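Local coordinates for protein sensor histidine kinase PdtaS (Mycobacterium tuberculosis, PDB 2YKF) that probably autophosphorylates on a histidine when c-di-GMP binds, signalling nutrient deprivation to its response regulator, and is represented here by its GAF and PAS sensor domains, at residues 29-34 with 55-60; 35-40 with 149-154; 39-44 with 65-70; 113-118 with 127-132. All coordinates share one frame; numbering follows the deposited sequence.

Interaction 1. Residues 29-34 with 55-60; sequences GEWQLL and CVAQCR
Trp-31 and Gln-32 reach from helix 18-38 onto strand 53-59, packing a helix against the antiparallel sheet of the GAF domain; the segment axes approach to 9.0 Å. The apolar part of the contact belongs to the indole. Cys-59 CB lies over one face, offset toward the rim, 3.7 Å from the centroid of the Trp-31 five-membered ring in a CH-pi contact. The Cys-59 sulfur also lies over this face, as a Cys sulfur-aromatic contact, although its placement is that of one of two conformers. The benzo end of the indole meets the strand differently: Ala-57 C and Gln-58 N lie at its edge, in plane, while Ala-57 CB approaches obliquely to 3.6 Å from Trp-31 CZ2.

The polar part has two routes to the strand backbone. Trp-31 NE1 donates to a water at 2.8 Å, which passes a hydrogen bond on to Gln-58 O. Gln-32 bends at chi2 (65°), turning CD toward the strand. Its NE2 has two acceptors, Asp-36 OD1 and Arg-60 O, which together fix the rotation of the amide. The Arg-60 side chain turns away: NE bonds to Val-68 O, and NH1 to Asn-198 and Ser-201 of the second subunit. The direct bond across the contact is nearly straight: Gln-32 NE2 lies 2.9 Å from Arg-60 O at 170°, with that oxygen close to the amide plane.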
loop_
_atom_site.group_PDB
_atom_site.type_symbol
_atom_site.label_atom_id
_atom_site.label_comp_id
_atom_site.label_asym_id
_atom_site.label_seq_id
_atom_site.Cartn_x
_atom_site.Cartn_y
_atom_site.Cartn_z
ATOM N N GLY A 29 -7.959 5.769 -11.395
ATOM C CA GLY A 29 -7.180 4.546 -11.442
ATOM C C GLY A 29 -5.784 4.822 -10.902
ATOM O O GLY A 29 -5.118 3.891 -10.492
ATOM N N GLU A 30 -5.338 6.087 -10.893
ATOM C CA GLU A 30 -3.959 6.403 -10.507
ATOM C C GLU A 30 -3.813 7.200 -9.232
ATOM O O GLU A 30 -2.713 7.319 -8.718
ATOM C CB GLU A 30 -3.347 7.277 -11.576
ATOM C CG GLU A 30 -3.282 6.651 -12.909
ATOM C CD GLU A 30 -1.936 6.001 -13.232
ATOM O OE1 GLU A 30 -1.200 5.590 -12.294
ATOM O OE2 GLU A 30 -1.639 5.891 -14.450
ATOM N N TRP A 31 -4.887 7.836 -8.754
ATOM C CA TRP A 31 -4.674 8.863 -7.757
ATOM C C TRP A 31 -4.431 8.305 -6.329
ATOM O O TRP A 31 -4.162 9.083 -5.418
ATOM C CB TRP A 31 -5.861 9.844 -7.763
ATOM C CG TRP A 31 -7.126 9.274 -7.272
ATOM C CD1 TRP A 31 -7.470 7.927 -7.038
ATOM C CD2 TRP A 31 -8.281 10.043 -6.969
ATOM N NE1 TRP A 31 -8.791 7.867 -6.611
ATOM C CE2 TRP A 31 -9.297 9.159 -6.573
ATOM C CE3 TRP A 31 -8.561 11.440 -7.024
ATOM C CZ2 TRP A 31 -10.600 9.640 -6.205
ATOM C CZ3 TRP A 31 -9.792 11.898 -6.611
ATOM C CH2 TRP A 31 -10.797 11.006 -6.222
ATOM N N GLN A 32 -4.476 6.977 -6.107
ATOM C CA GLN A 32 -3.931 6.489 -4.825
ATOM C C GLN A 32 -2.509 7.055 -4.561
ATOM O O GLN A 32 -2.141 7.394 -3.434
ATOM C CB GLN A 32 -3.928 4.932 -4.722
ATOM C CG GLN A 32 -3.572 4.465 -3.215
ATOM C CD GLN A 32 -4.655 4.897 -2.232
ATOM O OE1 GLN A 32 -5.858 4.639 -2.440
ATOM N NE2 GLN A 32 -4.255 5.632 -1.200
ATOM N N LEU A 33 -1.664 7.058 -5.593
ATOM C CA LEU A 33 -0.311 7.551 -5.482
ATOM C C LEU A 33 -0.319 9.043 -5.045
ATOM O O LEU A 33 0.394 9.456 -4.161
ATOM C CB LEU A 33 0.386 7.431 -6.845
ATOM C CG LEU A 33 1.745 8.090 -6.945
ATOM C CD1 LEU A 33 2.715 7.534 -5.888
ATOM C CD2 LEU A 33 2.317 7.890 -8.435
ATOM N N LEU A 34 -1.197 9.844 -5.636
ATOM C CA LEU A 34 -1.313 11.233 -5.188
ATOM C C LEU A 34 -1.754 11.383 -3.704
ATOM O O LEU A 34 -1.127 12.137 -2.954
ATOM C CB LEU A 34 -2.288 11.946 -6.146
ATOM C CG LEU A 34 -2.584 13.400 -5.804
ATOM C CD1 LEU A 34 -1.299 14.291 -5.904
ATOM C CD2 LEU A 34 -3.685 13.876 -6.762
ATOM N N CYS A 55 -19.924 15.184 -6.334
ATOM C CA CYS A 55 -18.677 14.417 -6.012
ATOM C C CYS A 55 -18.822 13.002 -6.603
ATOM O O CYS A 55 -19.785 12.249 -6.278
ATOM C CB CYS A 55 -18.430 14.333 -4.505
ATOM S SG CYS A 55 -16.984 13.259 -4.066
ATOM N N VAL A 56 -17.881 12.621 -7.483
ATOM C CA VAL A 56 -18.022 11.389 -8.235
ATOM C C VAL A 56 -16.937 10.353 -7.821
ATOM O O VAL A 56 -17.023 9.225 -8.264
ATOM C CB VAL A 56 -17.930 11.597 -9.787
ATOM C CG1 VAL A 56 -19.148 12.445 -10.335
ATOM C CG2 VAL A 56 -16.636 12.311 -10.119
ATOM N N ALA A 57 -15.984 10.732 -6.967
ATOM C CA ALA A 57 -14.938 9.777 -6.527
ATOM C C ALA A 57 -14.250 10.346 -5.357
ATOM O O ALA A 57 -14.272 11.579 -5.134
ATOM C CB ALA A 57 -13.897 9.425 -7.652
ATOM N N GLN A 58 -13.623 9.452 -4.569
ATOM C CA GLN A 58 -12.979 9.868 -3.377
ATOM C C GLN A 58 -11.817 8.902 -3.096
ATOM O O GLN A 58 -11.951 7.660 -3.329
ATOM C CB GLN A 58 -14.004 9.723 -2.236
ATOM C CG GLN A 58 -13.386 9.929 -0.794
ATOM C CD GLN A 58 -14.508 9.911 0.259
ATOM O OE1 GLN A 58 -15.651 9.589 -0.060
ATOM N NE2 GLN A 58 -14.187 10.272 1.488
ATOM N N CYS A 59 -10.712 9.406 -2.631
ATOM C CA CYS A 59 -9.605 8.548 -2.194
ATOM C C CYS A 59 -9.128 8.927 -0.802
ATOM O O CYS A 59 -9.095 10.120 -0.476
ATOM C CB CYS A 59 -8.431 8.679 -3.185
ATOM S SG CYS A 59 -7.182 7.361 -3.117
ATOM N N ARG A 60 -8.727 7.972 0.008
ATOM C CA ARG A 60 -8.038 8.324 1.222
ATOM C C ARG A 60 -6.567 7.962 1.153
ATOM O O ARG A 60 -6.203 6.997 0.509
ATOM C CB ARG A 60 -8.676 7.608 2.436
ATOM C CG ARG A 60 -10.193 7.834 2.509
ATOM C CD ARG A 60 -10.784 7.221 3.799
ATOM N NE ARG A 60 -12.165 7.750 3.920
ATOM C CZ ARG A 60 -13.229 7.152 3.430
ATOM N NH1 ARG A 60 -13.101 5.988 2.791
ATOM N NH2 ARG A 60 -14.433 7.673 3.622
HETATM O O HOH W 1 -10.502 5.882 -5.549
HETATM O O HOH W 2 -7.878 4.588 -1.109
#

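Interaction 2. Residues 35-40 with 149-154; sequences ADLSFA and RLCATD
Phe-39 and Arg-149 both hold CG anti to the carbonyl carbon (chi1 -51° and -60°), and the arginine chain then runs extended from CG to NE, across the phenylalanine at about a right angle. In one of the two conformers of Arg-149, Phe-39 CE2 lies over the centre of one guanidinium face, and Phe-39 CD2 comes to 3.8 Å from Arg-149 NE. The two planes are inclined by 46°, so they do not stack flat. Phe-39, with positive phi, is the C-prime residue of the Schellman motif ending helix 18-38: Ala-40 N bonds to Ala-35 O at 3.2 Å, with a weaker bond from Phe-39 N to Asp-36 O.

One turn further along helix 143-161, smaller side chains carry the packing. Leu-37 CB touches Ala-152 CB at 3.9 Å, and Leu-37 CD1 rests against Cys-151 SG. Ser-38 OG lies 3.3 Å from Ala-152 CB and is hydrogen-bonded to Leu-34 O and to the Tyr-42 hydroxyl. Phe-183, on the first strand of the PAS-like region, touches both Leu-37 and Cys-151.

No hydrogen bond crosses, so van der Waals packing joins the helices, guanidinium face against ring carbons, while Arg-149 NH2 bonds to Arg-139 O.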
loop_
_atom_site.group_PDB
_atom_site.type_symbol
_atom_site.label_atom_id
_atom_site.label_comp_id
_atom_site.label_asym_id
_atom_site.label_seq_id
_atom_site.Cartn_x
_atom_site.Cartn_y
_atom_site.Cartn_z
ATOM N N ALA A 35 -2.795 10.639 -3.276
ATOM C CA ALA A 35 -3.295 10.682 -1.886
ATOM C C ALA A 35 -2.163 10.226 -0.940
ATOM O O ALA A 35 -1.892 10.897 0.078
ATOM C CB ALA A 35 -4.508 9.783 -1.721
ATOM N N ASP A 36 -1.408 9.192 -1.345
ATOM C CA ASP A 36 -0.309 8.722 -0.487
ATOM C C ASP A 36 0.837 9.745 -0.367
ATOM O O ASP A 36 1.398 9.955 0.737
ATOM C CB ASP A 36 0.291 7.436 -1.006
ATOM C CG ASP A 36 -0.696 6.202 -0.834
ATOM O OD1 ASP A 36 -1.752 6.386 -0.181
ATOM O OD2 ASP A 36 -0.395 5.104 -1.355
ATOM N N LEU A 37 1.265 10.275 -1.507
ATOM C CA LEU A 37 2.362 11.274 -1.485
ATOM C C LEU A 37 1.938 12.566 -0.795
ATOM O O LEU A 37 2.795 13.306 -0.307
ATOM C CB LEU A 37 2.796 11.569 -2.897
ATOM C CG LEU A 37 3.477 10.501 -3.753
ATOM C CD1 LEU A 37 3.515 11.003 -5.185
ATOM C CD2 LEU A 37 4.839 10.181 -3.266
ATOM N N SER A 38 0.647 12.886 -0.847
ATOM C CA SER A 38 0.140 14.106 -0.200
ATOM C C SER A 38 -0.169 13.879 1.289
ATOM O O SER A 38 -0.449 14.842 1.982
ATOM C CB SER A 38 -1.156 14.602 -0.857
ATOM O OG SER A 38 -1.049 14.753 -2.258
ATOM N N PHE A 39 -0.235 12.611 1.762
ATOM C CA PHE A 39 -0.780 12.323 3.099
ATOM C C PHE A 39 -2.147 12.984 3.296
ATOM O O PHE A 39 -2.430 13.557 4.383
ATOM C CB PHE A 39 0.197 12.801 4.220
ATOM C CG PHE A 39 1.595 12.311 4.036
ATOM C CD1 PHE A 39 1.984 11.086 4.557
ATOM C CD2 PHE A 39 2.528 13.045 3.329
ATOM C CE1 PHE A 39 3.269 10.606 4.358
ATOM C CE2 PHE A 39 3.797 12.550 3.108
ATOM C CZ PHE A 39 4.183 11.343 3.646
ATOM N N ALA A 40 -3.000 12.898 2.282
ATOM C CA ALA A 40 -4.241 13.675 2.199
ATOM C C ALA A 40 -5.329 12.912 1.542
ATOM O O ALA A 40 -5.070 12.063 0.638
ATOM C CB ALA A 40 -3.955 15.050 1.387
ATOM N N ARG A 149 5.706 15.093 -0.537
ATOM C CA ARG A 149 4.861 16.254 -0.732
ATOM C C ARG A 149 5.301 17.056 -1.954
ATOM O O ARG A 149 4.477 17.525 -2.725
ATOM C CB ARG A 149 4.868 17.107 0.532
ATOM C CG ARG A 149 4.337 16.335 1.778
ATOM C CD ARG A 149 4.375 17.196 3.027
ATOM N NE ARG A 149 3.464 16.654 4.041
ATOM C CZ ARG A 149 3.854 16.192 5.212
ATOM N NH1 ARG A 149 5.124 16.258 5.556
ATOM N NH2 ARG A 149 2.974 15.686 6.043
ATOM N N LEU A 150 6.602 17.166 -2.153
ATOM C CA LEU A 150 7.135 17.862 -3.366
ATOM C C LEU A 150 6.742 17.152 -4.655
ATOM O O LEU A 150 6.358 17.783 -5.638
ATOM C CB LEU A 150 8.652 18.036 -3.265
ATOM C CG LEU A 150 9.105 19.178 -2.290
ATOM C CD1 LEU A 150 10.624 19.038 -2.207
ATOM C CD2 LEU A 150 8.735 20.562 -2.794
ATOM N N CYS A 151 6.806 15.829 -4.654
ATOM C CA CYS A 151 6.347 15.047 -5.822
ATOM C C CYS A 151 4.832 15.193 -6.034
ATOM O O CYS A 151 4.392 15.291 -7.192
ATOM C CB CYS A 151 6.758 13.566 -5.614
ATOM S SG CYS A 151 6.474 12.559 -7.137
ATOM N N ALA A 152 4.029 15.185 -4.937
ATOM C CA ALA A 152 2.569 15.380 -5.028
ATOM C C ALA A 152 2.283 16.727 -5.736
ATOM O O ALA A 152 1.457 16.805 -6.638
ATOM C CB ALA A 152 1.914 15.345 -3.638
ATOM N N THR A 153 3.020 17.764 -5.363
ATOM C CA THR A 153 2.853 19.060 -6.032
ATOM C C THR A 153 3.163 18.986 -7.521
ATOM O O THR A 153 2.432 19.553 -8.320
ATOM C CB THR A 153 3.732 20.103 -5.372
ATOM O OG1 THR A 153 3.295 20.240 -4.031
ATOM C CG2 THR A 153 3.568 21.516 -6.075
ATOM N N ASP A 154 4.249 18.295 -7.893
ATOM C CA ASP A 154 4.565 18.065 -9.306
ATOM C C ASP A 154 3.442 17.355 -10.049
ATOM O O ASP A 154 3.131 17.706 -11.187
ATOM C CB ASP A 154 5.843 17.230 -9.448
ATOM C CG ASP A 154 7.084 18.002 -9.104
ATOM O OD1 ASP A 154 7.016 19.250 -9.188
ATOM O OD2 ASP A 154 8.111 17.375 -8.729
#

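Interaction 3. Residues 39-44 with 65-70; sequences FADYLM and PTVVHT
Asp-41 OD2 accepts a nearly straight hydrogen bond from Val-67 N at 2.8 Å, while OD1 of the same carboxylate takes the hydroxyl proton of Thr-66 OG1 at 2.5 Å. The aspartate opens strand 41-47 of the GAF sheet, and through it the long loop between strands 53-59 and 76-77 is pinned to the strand. Val-67 N lies 29° and Thr-66 OG1 23° out of the carboxylate plane, both on the syn side, and together they fix the rotation of the buried acid.

Thr-66 makes the pairing possible by placing OG1 anti to its backbone N (chi1 -174°). There the oxygen donates to Asp-41 and also accepts from Val-68 N at 3.0 Å, closing an ST turn. The hydroxyl thus joins the strand and the fold of the loop in one relay. A water lies 2.6 Å from Asp-41 OD2 and close to Pro-65 O as well.

Beyond the turn, Gln-58 NE2, on strand 53-59, bonds to Thr-70 O, and Arg-60 NE, just past its end, to Val-68 O. Pro-65 and His-69 face the dimer partner, packing on Arg-139 and Pro-197 of the second subunit.

Apolar contacts flank the polar bonds: the side chains of Asp-41 and Val-68 slide past each other in opposite directions, with Val-68 CG2 3.7 Å from Asp-41 CB, and Leu-43 CD1 makes a looser touch, 4.4 Å from Val-68 CG1.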
loop_
_atom_site.group_PDB
_atom_site.type_symbol
_atom_site.label_atom_id
_atom_site.label_comp_id
_atom_site.label_asym_id
_atom_site.label_seq_id
_atom_site.Cartn_x
_atom_site.Cartn_y
_atom_site.Cartn_z
ATOM N N PHE A 39 -0.235 12.611 1.762
ATOM C CA PHE A 39 -0.780 12.323 3.099
ATOM C C PHE A 39 -2.147 12.984 3.296
ATOM O O PHE A 39 -2.430 13.557 4.383
ATOM C CB PHE A 39 0.197 12.801 4.220
ATOM C CG PHE A 39 1.595 12.311 4.036
ATOM C CD1 PHE A 39 1.984 11.086 4.557
ATOM C CD2 PHE A 39 2.528 13.045 3.329
ATOM C CE1 PHE A 39 3.269 10.606 4.358
ATOM C CE2 PHE A 39 3.797 12.550 3.108
ATOM C CZ PHE A 39 4.183 11.343 3.646
ATOM N N ALA A 40 -3.000 12.898 2.282
ATOM C CA ALA A 40 -4.241 13.675 2.199
ATOM C C ALA A 40 -5.329 12.912 1.542
ATOM O O ALA A 40 -5.070 12.063 0.638
ATOM C CB ALA A 40 -3.955 15.050 1.387
ATOM N N ASP A 41 -6.576 13.266 1.896
ATOM C CA ASP A 41 -7.735 12.828 1.181
ATOM C C ASP A 41 -8.016 13.646 -0.095
ATOM O O ASP A 41 -7.760 14.868 -0.132
ATOM C CB ASP A 41 -8.966 12.998 2.094
ATOM C CG ASP A 41 -8.886 12.170 3.310
ATOM O OD1 ASP A 41 -9.293 10.993 3.171
ATOM O OD2 ASP A 41 -8.467 12.673 4.404
ATOM N N TYR A 42 -8.548 13.010 -1.154
ATOM C CA TYR A 42 -9.007 13.838 -2.310
ATOM C C TYR A 42 -10.419 13.490 -2.629
ATOM O O TYR A 42 -10.838 12.273 -2.529
ATOM C CB TYR A 42 -8.156 13.560 -3.586
ATOM C CG TYR A 42 -6.792 14.218 -3.525
ATOM C CD1 TYR A 42 -5.717 13.601 -2.869
ATOM C CD2 TYR A 42 -6.587 15.504 -4.110
ATOM C CE1 TYR A 42 -4.480 14.248 -2.753
ATOM C CE2 TYR A 42 -5.385 16.143 -4.033
ATOM C CZ TYR A 42 -4.312 15.498 -3.391
ATOM O OH TYR A 42 -3.107 16.125 -3.371
ATOM N N LEU A 43 -11.162 14.485 -3.102
ATOM C CA LEU A 43 -12.462 14.233 -3.635
ATOM C C LEU A 43 -12.443 14.737 -5.063
ATOM O O LEU A 43 -11.804 15.703 -5.308
ATOM C CB LEU A 43 -13.499 14.997 -2.834
ATOM C CG LEU A 43 -14.203 14.313 -1.663
ATOM C CD1 LEU A 43 -13.356 13.596 -0.725
ATOM C CD2 LEU A 43 -15.048 15.362 -0.913
ATOM N N MET A 44 -13.172 14.100 -5.967
ATOM C CA MET A 44 -13.261 14.563 -7.339
ATOM C C MET A 44 -14.663 15.121 -7.593
ATOM O O MET A 44 -15.640 14.450 -7.371
ATOM C CB MET A 44 -13.032 13.424 -8.312
ATOM C CG MET A 44 -13.118 13.892 -9.776
ATOM S SD MET A 44 -12.909 12.499 -10.947
ATOM C CE MET A 44 -11.141 12.557 -10.965
ATOM N N PRO A 65 -3.662 9.274 8.554
ATOM C CA PRO A 65 -5.143 9.286 8.818
ATOM C C PRO A 65 -5.978 10.055 7.823
ATOM O O PRO A 65 -5.529 11.052 7.292
ATOM C CB PRO A 65 -5.246 9.979 10.199
ATOM C CG PRO A 65 -3.995 10.733 10.354
ATOM C CD PRO A 65 -2.913 9.895 9.679
ATOM N N THR A 66 -7.213 9.611 7.609
ATOM C CA THR A 66 -8.169 10.352 6.803
ATOM C C THR A 66 -8.801 11.479 7.680
ATOM O O THR A 66 -8.832 11.360 8.884
ATOM C CB THR A 66 -9.281 9.408 6.295
ATOM O OG1 THR A 66 -10.132 10.088 5.390
ATOM C CG2 THR A 66 -10.186 8.903 7.447
ATOM N N VAL A 67 -9.331 12.504 7.053
ATOM C CA VAL A 67 -10.170 13.490 7.754
ATOM C C VAL A 67 -11.528 13.482 7.111
ATOM O O VAL A 67 -12.428 14.236 7.502
ATOM C CB VAL A 67 -9.531 14.891 7.784
ATOM C CG1 VAL A 67 -8.154 14.774 8.523
ATOM C CG2 VAL A 67 -9.395 15.495 6.340
ATOM N N VAL A 68 -11.730 12.547 6.176
ATOM C CA VAL A 68 -13.020 12.395 5.559
ATOM C C VAL A 68 -13.532 10.981 5.837
ATOM O O VAL A 68 -13.316 10.065 5.051
ATOM C CB VAL A 68 -12.987 12.736 4.037
ATOM C CG1 VAL A 68 -14.361 12.888 3.505
ATOM C CG2 VAL A 68 -12.131 14.012 3.820
ATOM N N HIS A 69 -14.193 10.828 6.977
ATOM C CA HIS A 69 -14.553 9.516 7.508
ATOM C C HIS A 69 -15.809 9.024 6.854
ATOM O O HIS A 69 -16.043 7.810 6.809
ATOM C CB HIS A 69 -14.733 9.577 9.036
ATOM C CG HIS A 69 -13.456 9.770 9.757
ATOM N ND1 HIS A 69 -12.701 8.715 10.222
ATOM C CD2 HIS A 69 -12.742 10.890 10.011
ATOM C CE1 HIS A 69 -11.581 9.183 10.746
ATOM N NE2 HIS A 69 -11.586 10.502 10.633
ATOM N N THR A 70 -16.562 9.958 6.266
ATOM C CA THR A 70 -17.834 9.679 5.642
ATOM C C THR A 70 -17.654 9.470 4.140
ATOM O O THR A 70 -16.729 10.003 3.565
ATOM C CB THR A 70 -18.801 10.861 5.949
ATOM O OG1 THR A 70 -19.352 10.646 7.264
ATOM C CG2 THR A 70 -19.924 10.981 4.938
HETATM O O HOH W 3 -2.946 11.997 6.471
HETATM O O HOH W 4 -6.051 13.130 5.387
#

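Interaction 4. Residues 113-118 with 127-132; sequences VEVSPV and VLTRHQ
Val-113 stands over one face of the His-131 imidazole with CG1, while its CG2 comes to 3.3 Å from His-131 ND1. The ring's NE2 shares a 2.9 Å hydrogen bond with Thr-129 OG1 in which either could be the donor, and the His-111 ring meets it steeply. The Glu-114 and Arg-130 side chains lie side by side, pointing the same way, with carboxylate and guanidinium planes 38° apart. Glu-114 OE1 is 3.8 Å from Arg-130 NH1 but well out of the guanidinium plane. This is a long salt bridge resting on charge alone, with no N-H aimed at the oxygen.

Between these groups, which occupy opposite faces of the sheet, the backbones form a β-hairpin in antiparallel register. Ser-116 and Leu-128 form a hydrogen-bonded pair, Ser-116 N to Leu-128 O at 3.0 Å and Leu-128 N to Ser-116 O at 2.8 Å. Val-115 with Thr-129 and Pro-117 with Val-127 are non-hydrogen-bonded pairs, and the proline, lacking an N-H, costs the ladder no bond in such a place. Val-115 and Val-127 both set CG1 anti to the backbone N (chi1 176°), and these methyls meet diagonally in a tight 3.4 Å contact. Val-118 CG2 packs on Leu-128 CG at 3.7 Å.

Strand 114-120 is an outermost strand of the GAF sheet within this chain, while strand 123-131 continues the sheet into strand 41-47. Helix 83-90 packs on the face carrying Val-115, Pro-117, Val-127 and Thr-129; helix 18-38 meets Leu-128 and Arg-130 on the other.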
loop_
_atom_site.group_PDB
_atom_site.type_symbol
_atom_site.label_atom_id
_atom_site.label_comp_id
_atom_site.label_asym_id
_atom_site.label_seq_id
_atom_site.Cartn_x
_atom_site.Cartn_y
_atom_site.Cartn_z
ATOM N N VAL A 113 -8.557 22.847 3.135
ATOM C CA VAL A 113 -8.858 22.411 1.741
ATOM C C VAL A 113 -8.237 23.187 0.551
ATOM O O VAL A 113 -8.593 24.350 0.294
ATOM C CB VAL A 113 -10.415 22.259 1.507
ATOM C CG1 VAL A 113 -10.723 21.825 0.088
ATOM C CG2 VAL A 113 -11.005 21.255 2.458
ATOM N N GLU A 114 -7.359 22.527 -0.209
ATOM C CA GLU A 114 -6.887 23.100 -1.473
ATOM C C GLU A 114 -7.633 22.528 -2.673
ATOM O O GLU A 114 -8.031 21.355 -2.704
ATOM C CB GLU A 114 -5.392 22.917 -1.629
ATOM C CG GLU A 114 -4.608 23.406 -0.414
ATOM C CD GLU A 114 -3.530 22.422 -0.006
ATOM O OE1 GLU A 114 -2.727 22.034 -0.896
ATOM O OE2 GLU A 114 -3.511 21.998 1.190
ATOM N N VAL A 115 -7.822 23.371 -3.658
ATOM C CA VAL A 115 -8.650 23.076 -4.751
ATOM C C VAL A 115 -7.749 23.157 -5.958
ATOM O O VAL A 115 -6.925 24.081 -6.082
ATOM C CB VAL A 115 -9.818 24.102 -4.812
ATOM C CG1 VAL A 115 -10.684 23.914 -6.021
ATOM C CG2 VAL A 115 -10.641 24.040 -3.526
ATOM N N SER A 116 -7.847 22.160 -6.817
ATOM C CA SER A 116 -7.096 22.169 -8.082
ATOM C C SER A 116 -7.831 21.522 -9.241
ATOM O O SER A 116 -8.578 20.541 -9.077
ATOM C CB SER A 116 -5.711 21.582 -7.902
ATOM O OG SER A 116 -5.802 20.296 -7.380
ATOM N N PRO A 117 -7.584 22.031 -10.444
ATOM C CA PRO A 117 -8.279 21.517 -11.578
ATOM C C PRO A 117 -7.628 20.286 -12.225
ATOM O O PRO A 117 -6.417 20.099 -12.165
ATOM C CB PRO A 117 -8.157 22.669 -12.575
ATOM C CG PRO A 117 -6.774 23.208 -12.259
ATOM C CD PRO A 117 -6.737 23.203 -10.785
ATOM N N VAL A 118 -8.452 19.509 -12.890
ATOM C CA VAL A 118 -7.998 18.447 -13.727
ATOM C C VAL A 118 -8.372 18.904 -15.134
ATOM O O VAL A 118 -9.561 19.088 -15.402
ATOM C CB VAL A 118 -8.760 17.157 -13.409
ATOM C CG1 VAL A 118 -8.343 16.015 -14.356
ATOM C CG2 VAL A 118 -8.522 16.725 -11.930
ATOM N N VAL A 127 -12.652 18.961 -10.793
ATOM C CA VAL A 127 -11.846 19.625 -9.772
ATOM C C VAL A 127 -11.623 18.704 -8.547
ATOM O O VAL A 127 -12.546 18.044 -8.105
ATOM C CB VAL A 127 -12.546 20.913 -9.293
ATOM C CG1 VAL A 127 -11.760 21.536 -8.195
ATOM C CG2 VAL A 127 -12.632 21.886 -10.484
ATOM N N LEU A 128 -10.414 18.681 -8.025
ATOM C CA LEU A 128 -10.067 17.870 -6.856
ATOM C C LEU A 128 -10.105 18.760 -5.711
ATOM O O LEU A 128 -9.570 19.870 -5.802
ATOM C CB LEU A 128 -8.605 17.404 -6.989
ATOM C CG LEU A 128 -8.290 16.527 -8.229
ATOM C CD1 LEU A 128 -6.853 16.081 -8.149
ATOM C CD2 LEU A 128 -9.178 15.288 -8.239
ATOM N N THR A 129 -10.697 18.322 -4.609
ATOM C CA THR A 129 -10.405 19.010 -3.328
ATOM C C THR A 129 -9.527 18.121 -2.469
ATOM O O THR A 129 -9.749 16.883 -2.421
ATOM C CB THR A 129 -11.705 19.396 -2.591
ATOM O OG1 THR A 129 -12.558 18.227 -2.452
ATOM C CG2 THR A 129 -12.455 20.565 -3.416
ATOM N N ARG A 130 -8.498 18.722 -1.868
ATOM C CA ARG A 130 -7.584 18.036 -0.979
ATOM C C ARG A 130 -7.940 18.351 0.511
ATOM O O ARG A 130 -8.171 19.520 0.865
ATOM C CB ARG A 130 -6.157 18.491 -1.299
ATOM C CG ARG A 130 -5.016 17.886 -0.486
ATOM C CD ARG A 130 -3.632 18.465 -0.979
ATOM N NE ARG A 130 -2.440 18.070 -0.161
ATOM C CZ ARG A 130 -1.153 18.239 -0.538
ATOM N NH1 ARG A 130 -0.848 18.777 -1.722
ATOM N NH2 ARG A 130 -0.154 17.845 0.255
ATOM N N HIS A 131 -8.021 17.338 1.366
ATOM C CA HIS A 131 -8.390 17.575 2.755
ATOM C C HIS A 131 -7.367 16.865 3.585
ATOM O O HIS A 131 -7.002 15.717 3.263
ATOM C CB HIS A 131 -9.748 16.967 3.025
ATOM C CG HIS A 131 -10.813 17.360 2.043
ATOM N ND1 HIS A 131 -11.945 18.052 2.417
ATOM C CD2 HIS A 131 -10.965 17.070 0.728
ATOM C CE1 HIS A 131 -12.732 18.205 1.360
ATOM N NE2 HIS A 131 -12.165 17.602 0.326
ATOM N N GLN A 132 -6.856 17.508 4.628
ATOM C CA GLN A 132 -5.855 16.866 5.426
ATOM C C GLN A 132 -5.877 17.338 6.856
ATOM O O GLN A 132 -6.518 18.349 7.139
ATOM C CB GLN A 132 -4.493 17.112 4.792
ATOM C CG GLN A 132 -3.968 18.539 4.916
ATOM C CD GLN A 132 -2.736 18.754 4.032
ATOM O OE1 GLN A 132 -1.733 18.029 4.139
ATOM N NE2 GLN A 132 -2.819 19.739 3.148
#

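All four contacts belong to the GAF domain, their centres 9 to 13 Å apart. Interactions 1, 3 and 4 meet on one antiparallel sheet, where strand 41-47 lies between strands 53-59 and 123-131; interactions 1 and 2 share helix 18-38. Residues 39-40 are common to interactions 2 and 3, at the passage from helix to strand. Along the chain, interactions 1 and 3 interlace, interaction 4 follows both, and interaction 2 encloses it by bringing helix 143-161 back to helix 18-38. The helices and the sheet are thereby tied into one GAF module, with interactions 1 and 3 touching the second subunit and interaction 2 touching the PAS-like region.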